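Putative hexulose 6 phosphate synthase (Salmonella typhimurium, PDB 3F4W) is of unproven function but belongs to the HUMPS family and folds as a closed eight-stranded parallel beta/alpha (TIM) barrel. Local coordinates at residues L150-M153 / L154-R158. Numbering follows the deposited sequence.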
# COMPACT_ATOMS: atom_id res chain seq x y z
N LEU A 150 -3.51 -12.61 17.58
CA LEU A 150 -2.46 -12.28 18.54
C LEU A 150 -2.08 -13.51 19.36
O LEU A 150 -0.90 -13.73 19.65
CB LEU A 150 -2.89 -11.14 19.47
CG LEU A 150 -1.85 -10.71 20.50
CD1 LEU A 150 -0.55 -10.29 19.82
CD2 LEU A 150 -2.37 -9.58 21.36
N ILE A 151 -3.07 -14.31 19.73
CA ILE A 151 -2.84 -15.54 20.48
C ILE A 151 -1.94 -16.49 19.71
O ILE A 151 -0.97 -17.02 20.25
CB ILE A 151 -4.16 -16.24 20.82
CG1 ILE A 151 -4.98 -15.39 21.79
CG2 ILE A 151 -3.90 -17.63 21.41
CD1 ILE A 151 -6.38 -15.91 22.03
N THR A 152 -2.25 -16.71 18.44
CA THR A 152 -1.41 -17.56 17.60
C THR A 152 -0.01 -16.97 17.44
O THR A 152 0.99 -17.67 17.58
CB THR A 152 -2.03 -17.77 16.21
OG1 THR A 152 -3.27 -18.46 16.35
CG2 THR A 152 -1.09 -18.58 15.33
N MET A 153 0.05 -15.67 17.16
CA MET A 153 1.34 -15.00 17.02
C MET A 153 2.24 -15.23 18.23
O MET A 153 3.40 -15.59 18.09
CB MET A 153 1.14 -13.50 16.79
CG MET A 153 2.45 -12.72 16.78
SD MET A 153 3.49 -13.16 15.38
CE MET A 153 2.73 -12.17 14.09
N LEU A 154 1.69 -15.03 19.42
CA LEU A 154 2.46 -15.17 20.65
C LEU A 154 2.94 -16.60 20.90
O LEU A 154 3.97 -16.81 21.55
CB LEU A 154 1.66 -14.65 21.85
CG LEU A 154 1.43 -13.14 21.85
CD1 LEU A 154 0.53 -12.71 23.00
CD2 LEU A 154 2.76 -12.41 21.88
N LYS A 155 2.20 -17.57 20.38
CA LYS A 155 2.59 -18.97 20.53
C LYS A 155 3.68 -19.37 19.54
O LYS A 155 4.53 -20.21 19.84
CB LYS A 155 1.37 -19.88 20.36
CG LYS A 155 0.24 -19.60 21.34
CD LYS A 155 -0.98 -20.44 21.02
CE LYS A 155 -0.81 -21.87 21.51
NZ LYS A 155 -0.91 -21.96 22.99
N VAL A 156 3.65 -18.76 18.36
CA VAL A 156 4.56 -19.16 17.28
C VAL A 156 5.85 -18.34 17.23
O VAL A 156 6.91 -18.87 16.91
CB VAL A 156 3.88 -19.10 15.90
CG1 VAL A 156 4.85 -19.51 14.81
CG2 VAL A 156 2.64 -19.97 15.88
N ARG A 157 5.76 -17.05 17.54
CA ARG A 157 6.93 -16.18 17.43
C ARG A 157 8.09 -16.64 18.32
O ARG A 157 7.88 -17.11 19.44
CB ARG A 157 6.56 -14.72 17.73
CG ARG A 157 6.27 -14.40 19.18
CD ARG A 157 7.52 -13.98 19.95
NE ARG A 157 7.24 -13.83 21.37
CZ ARG A 157 6.98 -12.67 21.96
NH1 ARG A 157 6.99 -11.55 21.26
NH2 ARG A 157 6.73 -12.63 23.26
N ARG A 158 9.31 -16.50 17.81
CA ARG A 158 10.50 -16.90 18.55
C ARG A 158 11.19 -15.71 19.21
O ARG A 158 11.45 -15.72 20.41
CB ARG A 158 11.49 -17.63 17.63
CG ARG A 158 11.02 -18.99 17.17
CD ARG A 158 12.08 -19.66 16.31
NE ARG A 158 11.58 -20.89 15.68
CZ ARG A 158 12.30 -21.63 14.84
NH1 ARG A 158 13.54 -21.28 14.53
NH2 ARG A 158 11.77 -22.73 14.31
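Side chains of 150-153 meet those of 154-158 one helical turn on, in a local i to i+4 contact. The two segments make up the last turns of helix 147-156 and the first residues beyond it, on the outside of a TIM barrel, just before strand 161-165. Four successive i+4 to i backbone hydrogen bonds run from Leu154 N to Leu150 O through Arg157 N to Met153 O. The last is short and straight, 2.8 Å between Arg157 N and Met153 O with an N-H...O angle of 163°. Arg157 itself then leaves helical geometry and ends the helix.

Leu150 and Leu154 lie at an angle to each other; Leu150 CG is 4.0 Å from Leu154 CD1. Thr152 and Val156 run side by side, with their CG2 methyls 4.0 Å apart. Leu150 and Met153, the latter bent at chi2 and chi3, are buried against Ile162 of strand 161-165, while Thr152 and Val156 both reach Pro117 of helix 116-126.

Arg157 crosses Met153 at about a right angle, its CB 4.2 Å from Met153 SD. With chi1 at 72°, Arg157 CG sits between its backbone N and carbonyl carbon, and 3.3 Å from Met153 O. Arg157 NH1 hydrogen-bonds to Ala160 O, while Leu154 CD2 lies 4.1 Å above the Arg157 guanidinium plane, displaced toward its rim.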